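Local atomic coordinates of putative alpha-N-acetylgalactosaminidase (Bacillus halodurans C-125, PDB entry 3CC1), a protein that probably releases terminal alpha-linked N-acetylgalactosamine from glycoconjugates by hydrolysis, as a glycoside hydrolase with a TIM-barrel domain followed by a C-terminal beta-sandwich. Residues N5-L10 / G267-C272; M14-W19 / E48-D53; G220-K225 / Y251-R256. All blocks are in the same frame, centred on the assembly; numbering follows the deposited sequence.

Contact 1 (N5-L10 / G267-C272)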
# COMPACT_ATOMS: atom_id res chain seq x y z
N ASN A 5 19.52 -15.24 -19.93
CA ASN A 5 20.59 -15.63 -19.00
C ASN A 5 21.94 -15.04 -19.44
O ASN A 5 22.93 -15.14 -18.73
CB ASN A 5 20.70 -17.15 -18.92
CG ASN A 5 21.23 -17.75 -20.21
OD1 ASN A 5 20.58 -17.64 -21.25
ND2 ASN A 5 22.41 -18.36 -20.15
N ARG A 6 21.96 -14.48 -20.64
CA ARG A 6 23.16 -13.85 -21.17
C ARG A 6 22.91 -12.45 -21.64
O ARG A 6 21.96 -12.14 -22.38
CB ARG A 6 23.76 -14.66 -22.31
CG ARG A 6 24.85 -15.60 -21.84
CD ARG A 6 25.51 -16.40 -22.96
NE ARG A 6 25.87 -17.73 -22.44
CZ ARG A 6 26.97 -18.02 -21.73
NH1 ARG A 6 27.90 -17.11 -21.45
NH2 ARG A 6 27.14 -19.27 -21.29
N LEU A 7 23.81 -11.59 -21.22
CA LEU A 7 23.84 -10.20 -21.65
C LEU A 7 25.26 -9.92 -22.09
O LEU A 7 26.22 -10.20 -21.39
CB LEU A 7 23.40 -9.26 -20.52
CG LEU A 7 21.94 -9.34 -20.06
CD1 LEU A 7 21.71 -8.47 -18.83
CD2 LEU A 7 21.01 -8.97 -21.18
N SER A 8 25.39 -9.39 -23.30
CA SER A 8 26.70 -9.22 -23.93
C SER A 8 27.56 -10.45 -23.71
O SER A 8 28.72 -10.35 -23.39
CB SER A 8 27.38 -7.97 -23.40
OG SER A 8 26.48 -6.85 -23.44
N ALA A 9 26.97 -11.62 -23.89
CA ALA A 9 27.74 -12.86 -23.88
C ALA A 9 28.09 -13.38 -22.48
O ALA A 9 28.66 -14.45 -22.35
CB ALA A 9 29.01 -12.71 -24.71
N LEU A 10 27.73 -12.65 -21.43
CA LEU A 10 28.05 -13.09 -20.06
C LEU A 10 26.79 -13.41 -19.28
O LEU A 10 25.73 -12.91 -19.59
CB LEU A 10 28.86 -12.05 -19.31
CG LEU A 10 30.18 -11.67 -20.03
CD1 LEU A 10 30.86 -10.52 -19.35
CD2 LEU A 10 31.15 -12.89 -20.23
N GLY A 267 18.21 -3.12 -19.36
CA GLY A 267 18.83 -4.34 -19.89
C GLY A 267 20.00 -4.80 -19.03
O GLY A 267 21.04 -5.19 -19.55
N HIS A 268 19.81 -4.73 -17.72
CA HIS A 268 20.78 -5.27 -16.78
C HIS A 268 20.11 -6.27 -15.88
O HIS A 268 18.89 -6.34 -15.82
CB HIS A 268 21.43 -4.13 -15.97
CG HIS A 268 22.34 -3.27 -16.80
ND1 HIS A 268 21.99 -2.00 -17.22
CD2 HIS A 268 23.55 -3.52 -17.34
CE1 HIS A 268 22.96 -1.51 -17.97
NE2 HIS A 268 23.92 -2.41 -18.05
N TRP A 269 20.90 -7.09 -15.23
CA TRP A 269 20.34 -8.08 -14.29
C TRP A 269 19.79 -7.30 -13.13
O TRP A 269 20.33 -6.25 -12.81
CB TRP A 269 21.40 -9.02 -13.68
CG TRP A 269 22.37 -9.56 -14.61
CD1 TRP A 269 23.72 -9.28 -14.69
CD2 TRP A 269 22.09 -10.49 -15.62
NE1 TRP A 269 24.28 -9.99 -15.72
CE2 TRP A 269 23.30 -10.74 -16.30
CE3 TRP A 269 20.93 -11.13 -16.02
CZ2 TRP A 269 23.37 -11.61 -17.35
CZ3 TRP A 269 21.02 -11.99 -17.05
CH2 TRP A 269 22.22 -12.22 -17.70
N PRO A 270 18.77 -7.85 -12.47
CA PRO A 270 18.36 -7.29 -11.19
C PRO A 270 19.30 -7.73 -10.07
O PRO A 270 19.51 -8.94 -9.83
CB PRO A 270 16.97 -7.89 -10.97
CG PRO A 270 17.09 -9.28 -11.69
CD PRO A 270 17.99 -9.04 -12.85
N ASP A 271 19.83 -6.75 -9.37
CA ASP A 271 20.63 -7.01 -8.21
C ASP A 271 19.80 -7.01 -6.94
O ASP A 271 19.36 -5.95 -6.49
CB ASP A 271 21.75 -5.98 -8.10
CG ASP A 271 22.78 -6.36 -7.03
OD1 ASP A 271 22.66 -7.47 -6.41
OD2 ASP A 271 23.72 -5.55 -6.80
N CYS A 272 19.63 -8.20 -6.35
CA CYS A 272 18.79 -8.37 -5.17
C CYS A 272 19.56 -8.20 -3.88
O CYS A 272 18.98 -8.10 -2.80
CB CYS A 272 18.11 -9.74 -5.19
SG CYS A 272 16.91 -9.86 -6.54
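Leu7 and Trp269 meet tip to tip, and the Leu7 side chain on the indole is the centre of this join between two loops. CD1 of Leu7 sits 3.6 Å from the centroid of the six-membered ring of Trp269, 6° off the ring normal, a well-centred CH-pi interaction. Leu7 CD1 also lies 3.4 Å from Gly267 O, so it is held between the indole and nearby backbone. The rim of the ring faces main chain: Leu10 O stands at the edge, 3.5 Å from Trp269 CZ2, and Arg6 N lies near the ring plane. Asn5 O comes to 3.2 Å from Trp269 CH2. With CG anti to the carbonyl carbon in both Leu7 and Trp269, their tips meet. Behind Leu7, a type I' beta turn from Leu7 to Leu10 is closed by Leu10 N donating to Leu7 O at 2.9 Å, with Leu7 N donating back to Leu10 O, and Arg6 NH1 braces it by donating to Ala9 O. Asn5 ND2 is tied to Gln342 O, and Met392 of a second subunit packs on Asn5 and Arg6. The contact lies at the surface, joining the loop before strand 14-17 to that between helix 247-262 and strand 279-280.

Contact 2 (M14-W19 / E48-D53)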
# COMPACT_ATOMS: atom_id res chain seq x y z
N MSE A 14 28.96 -14.49 -10.44
CA MSE A 14 29.02 -15.30 -9.25
C MSE A 14 30.38 -15.12 -8.58
O MSE A 14 31.45 -15.24 -9.22
CB MSE A 14 28.83 -16.79 -9.61
CG MSE A 14 27.45 -17.14 -10.17
SE MSE A 14 27.32 -18.96 -10.72
CE MSE A 14 27.87 -19.85 -9.06
N GLY A 15 30.34 -14.82 -7.29
CA GLY A 15 31.55 -14.57 -6.56
C GLY A 15 31.34 -14.30 -5.10
O GLY A 15 30.36 -14.72 -4.52
N TRP A 16 32.36 -13.67 -4.51
CA TRP A 16 32.42 -13.33 -3.10
C TRP A 16 32.73 -11.84 -3.03
O TRP A 16 33.50 -11.31 -3.81
CB TRP A 16 33.51 -14.16 -2.40
CG TRP A 16 33.90 -13.73 -1.00
CD1 TRP A 16 33.33 -14.13 0.17
CD2 TRP A 16 34.97 -12.82 -0.62
NE1 TRP A 16 33.91 -13.48 1.24
CE2 TRP A 16 34.94 -12.71 0.78
CE3 TRP A 16 35.90 -12.06 -1.34
CZ2 TRP A 16 35.85 -11.93 1.48
CZ3 TRP A 16 36.83 -11.29 -0.63
CH2 TRP A 16 36.79 -11.24 0.75
N ASN A 17 32.10 -11.18 -2.08
CA ASN A 17 32.32 -9.77 -1.81
C ASN A 17 32.61 -9.57 -0.30
O ASN A 17 31.96 -10.17 0.54
CB ASN A 17 31.11 -8.98 -2.31
CG ASN A 17 31.18 -7.49 -2.02
OD1 ASN A 17 31.20 -7.07 -0.87
ND2 ASN A 17 31.21 -6.68 -3.07
N SER A 18 33.60 -8.73 -0.00
CA SER A 18 34.16 -8.55 1.35
C SER A 18 33.24 -7.80 2.32
O SER A 18 33.52 -7.78 3.51
CB SER A 18 35.48 -7.79 1.28
OG SER A 18 35.31 -6.46 0.83
N TRP A 19 32.14 -7.22 1.83
CA TRP A 19 31.36 -6.27 2.64
C TRP A 19 30.64 -6.86 3.85
O TRP A 19 30.74 -6.33 4.95
CB TRP A 19 30.35 -5.49 1.78
CG TRP A 19 29.64 -4.47 2.61
CD1 TRP A 19 28.40 -4.60 3.15
CD2 TRP A 19 30.12 -3.18 3.00
NE1 TRP A 19 28.09 -3.47 3.87
CE2 TRP A 19 29.11 -2.58 3.79
CE3 TRP A 19 31.29 -2.46 2.77
CZ2 TRP A 19 29.25 -1.32 4.37
CZ3 TRP A 19 31.43 -1.20 3.33
CH2 TRP A 19 30.43 -0.65 4.13
N GLU A 48 33.46 -17.27 -9.45
CA GLU A 48 34.66 -16.77 -10.07
C GLU A 48 35.23 -15.44 -9.61
O GLU A 48 36.42 -15.21 -9.75
CB GLU A 48 34.50 -16.84 -11.58
CG GLU A 48 33.66 -15.84 -12.18
CD GLU A 48 33.91 -15.79 -13.69
OE1 GLU A 48 35.06 -16.11 -14.08
OE2 GLU A 48 32.99 -15.42 -14.48
N TYR A 49 34.38 -14.56 -9.10
CA TYR A 49 34.80 -13.21 -8.77
C TYR A 49 35.15 -13.09 -7.28
O TYR A 49 34.46 -13.62 -6.42
CB TYR A 49 33.71 -12.21 -9.11
CG TYR A 49 33.56 -11.95 -10.56
CD1 TYR A 49 34.45 -11.12 -11.23
CD2 TYR A 49 32.57 -12.59 -11.30
CE1 TYR A 49 34.35 -10.91 -12.59
CE2 TYR A 49 32.45 -12.38 -12.66
CZ TYR A 49 33.34 -11.54 -13.30
OH TYR A 49 33.22 -11.30 -14.65
N ILE A 50 36.25 -12.39 -7.03
CA ILE A 50 36.71 -12.04 -5.67
C ILE A 50 36.71 -10.51 -5.65
O ILE A 50 37.48 -9.86 -6.38
CB ILE A 50 38.10 -12.65 -5.38
CG1 ILE A 50 38.02 -14.21 -5.33
CG2 ILE A 50 38.74 -12.04 -4.09
CD1 ILE A 50 37.28 -14.78 -4.09
N VAL A 51 35.80 -9.95 -4.85
CA VAL A 51 35.50 -8.50 -4.96
C VAL A 51 35.72 -7.78 -3.65
O VAL A 51 35.16 -8.16 -2.62
CB VAL A 51 34.04 -8.23 -5.44
CG1 VAL A 51 33.77 -6.70 -5.65
CG2 VAL A 51 33.72 -9.03 -6.73
N VAL A 52 36.53 -6.72 -3.74
CA VAL A 52 36.85 -5.89 -2.60
C VAL A 52 35.89 -4.71 -2.64
O VAL A 52 35.80 -3.98 -3.61
CB VAL A 52 38.34 -5.42 -2.61
CG1 VAL A 52 38.58 -4.34 -1.53
CG2 VAL A 52 39.31 -6.60 -2.42
N ASP A 53 35.11 -4.57 -1.59
CA ASP A 53 34.15 -3.49 -1.54
C ASP A 53 34.84 -2.12 -1.22
O ASP A 53 36.08 -1.99 -1.16
CB ASP A 53 32.96 -3.83 -0.61
CG ASP A 53 31.61 -3.29 -1.17
OD1 ASP A 53 31.39 -2.08 -1.13
OD2 ASP A 53 30.82 -4.07 -1.71
O HOH W 1 30.17 -15.29 -13.09
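Five main-chain hydrogen bonds join segments 14-19 and 48-53, which carry the neighbouring parallel strands 14-17 and 49-52 of the TIM barrel, connected through helix 28-41 in a beta-alpha-beta crossover. At one end Met14 O accepts from both Tyr49 N, at 3.0 Å on a lone pair, and Glu48 N, which approaches from above the carbonyl plane. Trp16 follows by donating to Tyr49 O and accepting from Val51 N, and beyond the strand Ser18 N donates to Val51 O. Past the C-terminal strand ends side chains take over: Ser18 OG receives Asp53 N in an almost straight bond (177° at the hydrogen), while Asn17 ND2 donates to the anti lone pair of Asp53 OD2 at 3.0 Å. Asn17 has CG anti to the backbone N (chi1 177°), and its OD1 caps Trp19 N at the start of the next helix, so both ends of the amide are used and its flip is fixed. A bound imidazole close to Asp53 is consistent with a pocket at this barrel end. On the outer face Trp16 and Ile50 cross obliquely beneath Met38 of helix 28-41. Gly15 fits tightly, with its CA 3.1 Å from Tyr49 O.

Contact 3 (G220-K225 / Y251-R256)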
# COMPACT_ATOMS: atom_id res chain seq x y z
N GLY A 220 19.15 -1.72 -9.41
CA GLY A 220 18.12 -2.18 -8.46
C GLY A 220 17.79 -3.66 -8.68
O GLY A 220 18.40 -4.33 -9.53
N PRO A 221 16.84 -4.20 -7.91
CA PRO A 221 15.96 -3.56 -6.93
C PRO A 221 16.54 -3.35 -5.52
O PRO A 221 15.89 -2.72 -4.68
CB PRO A 221 14.78 -4.53 -6.87
CG PRO A 221 15.38 -5.86 -7.11
CD PRO A 221 16.51 -5.62 -8.10
N ALA A 222 17.74 -3.89 -5.24
CA ALA A 222 18.47 -3.57 -4.04
C ALA A 222 19.48 -2.50 -4.40
O ALA A 222 20.03 -2.51 -5.48
CB ALA A 222 19.21 -4.81 -3.43
N PRO A 223 19.72 -1.54 -3.49
CA PRO A 223 19.11 -1.34 -2.18
C PRO A 223 17.72 -0.77 -2.26
O PRO A 223 17.34 -0.13 -3.27
CB PRO A 223 20.09 -0.36 -1.49
CG PRO A 223 20.60 0.45 -2.67
CD PRO A 223 20.81 -0.59 -3.74
N ILE A 224 16.94 -1.08 -1.26
CA ILE A 224 15.55 -0.59 -1.18
C ILE A 224 15.59 0.86 -0.71
O ILE A 224 16.20 1.18 0.30
CB ILE A 224 14.64 -1.47 -0.23
CG1 ILE A 224 14.73 -2.97 -0.60
CG2 ILE A 224 13.18 -0.97 -0.28
CD1 ILE A 224 13.92 -3.92 0.29
N LYS A 225 14.90 1.72 -1.43
CA LYS A 225 14.91 3.14 -1.10
C LYS A 225 13.55 3.55 -0.62
O LYS A 225 12.53 3.24 -1.25
CB LYS A 225 15.35 3.99 -2.31
CG LYS A 225 16.88 3.96 -2.60
CD LYS A 225 17.48 5.38 -2.83
N TYR A 251 11.47 -10.31 2.85
CA TYR A 251 10.06 -10.16 2.55
C TYR A 251 9.85 -9.03 1.55
O TYR A 251 9.15 -9.20 0.56
CB TYR A 251 9.24 -9.85 3.79
CG TYR A 251 7.78 -9.65 3.52
CD1 TYR A 251 6.92 -10.72 3.50
CD2 TYR A 251 7.26 -8.39 3.30
CE1 TYR A 251 5.57 -10.56 3.26
CE2 TYR A 251 5.92 -8.20 3.08
CZ TYR A 251 5.07 -9.30 3.05
OH TYR A 251 3.70 -9.19 2.81
N GLN A 252 10.43 -7.87 1.82
CA GLN A 252 10.20 -6.71 0.94
C GLN A 252 10.79 -6.87 -0.43
O GLN A 252 10.26 -6.34 -1.41
CB GLN A 252 10.72 -5.42 1.56
CG GLN A 252 10.02 -4.99 2.84
CD GLN A 252 10.72 -3.80 3.45
OE1 GLN A 252 10.54 -2.68 2.99
NE2 GLN A 252 11.52 -4.02 4.48
N MSE A 253 11.86 -7.66 -0.53
CA MSE A 253 12.53 -7.90 -1.83
C MSE A 253 11.57 -8.52 -2.83
O MSE A 253 11.67 -8.25 -4.01
CB MSE A 253 13.83 -8.72 -1.67
CG MSE A 253 14.83 -8.57 -2.86
SE MSE A 253 15.38 -6.73 -3.15
CE MSE A 253 15.91 -6.35 -1.41
N PHE A 254 10.63 -9.34 -2.35
CA PHE A 254 9.68 -10.00 -3.24
C PHE A 254 8.85 -8.99 -3.98
O PHE A 254 8.75 -9.05 -5.21
CB PHE A 254 8.83 -11.08 -2.52
CG PHE A 254 9.58 -12.36 -2.29
CD1 PHE A 254 10.42 -12.49 -1.19
CD2 PHE A 254 9.48 -13.41 -3.18
CE1 PHE A 254 11.15 -13.65 -1.01
CE2 PHE A 254 10.18 -14.56 -3.01
CZ PHE A 254 11.01 -14.71 -1.91
N GLU A 255 8.31 -8.01 -3.26
CA GLU A 255 7.54 -6.94 -3.91
C GLU A 255 8.41 -6.05 -4.80
O GLU A 255 7.99 -5.65 -5.89
CB GLU A 255 6.82 -6.06 -2.89
CG GLU A 255 5.82 -5.08 -3.53
N ARG A 256 9.63 -5.76 -4.34
CA ARG A 256 10.55 -4.89 -5.09
C ARG A 256 10.94 -5.55 -6.41
O ARG A 256 10.98 -4.91 -7.44
CB ARG A 256 11.78 -4.50 -4.27
CG ARG A 256 11.55 -3.68 -2.98
CD ARG A 256 10.47 -2.59 -3.17
NE ARG A 256 10.83 -1.66 -4.25
CZ ARG A 256 9.99 -0.85 -4.91
NH1 ARG A 256 8.68 -0.83 -4.61
NH2 ARG A 256 10.47 -0.05 -5.87
O HOH W 2 13.82 -1.38 -5.10
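Between Gly220 and Pro223 the backbone turns through two cis peptide bonds, before Pro221 and before Pro223, and then straightens into the short strand 224-225, so that Pro221 and Ile224 both direct their CB toward helix 247-262. Ile224 is the central apolar residue. Its CG1 is anti to the carbonyl carbon and the chain runs on extended (chi2 178°), carrying CD1 to the helix, where it lies 3.6 Å from Met253 CE and 3.8 Å from Gln252 CB. One turn further along, CG of Arg256 rests against Ile224 CG1 at 4.0 Å.

Met253, a selenomethionine, leaves the helix with CG anti to the backbone N and then bends at chi2 (59°) and chi3 (52°). This hooked shape brings SE to 4.1 Å from Pro221 CG, the side chains crossing at about a right angle, and turns CE toward Ile224 CD1 and Ala222 CB. Pro221 CB lies beside Arg256 CB, 4.0 Å away. The polar link is indirect: a water donates to Pro221 O at 2.5 Å and accepts from Arg256 NE at 3.1 Å, in the plane of the guanidinium. Gln252 contributes its CB, while its NE2 donates to Ser248 O within the same helix.

This TIM-barrel contact packs the loop after strand 214-216 on helix 247-262 of the same domain, and strand 224-225 pairs with strand 240-241 behind it. The helix is backed by Trp308 of helix 298-310 against Met253, and by Arg352 of strand 345-353, which touches Tyr251, Phe254 and Glu255.

From the N terminus, residues 5-10 open contact 1, which is closed only at 267-272 and so spans a loop that encloses both other contacts. Contact 2 comes first inside it, its segments 29 residues apart and joining the first two strands of the barrel; contact 3 follows in series, bringing the loop after strand 214-216 against helix 247-262. Contacts 2 and 3 stay about 10 Å apart at their nearest atoms. Contacts 1 and 3 do meet: Asp271 N and Gly220 O, 2.8 Å apart, and Asp271 O and Ala222 N, 2.9 Å apart, make two probable hydrogen bonds. Segment 267-272 is thus shared, meeting the N-terminal loop in contact 1 and bonded to the loop of contact 3.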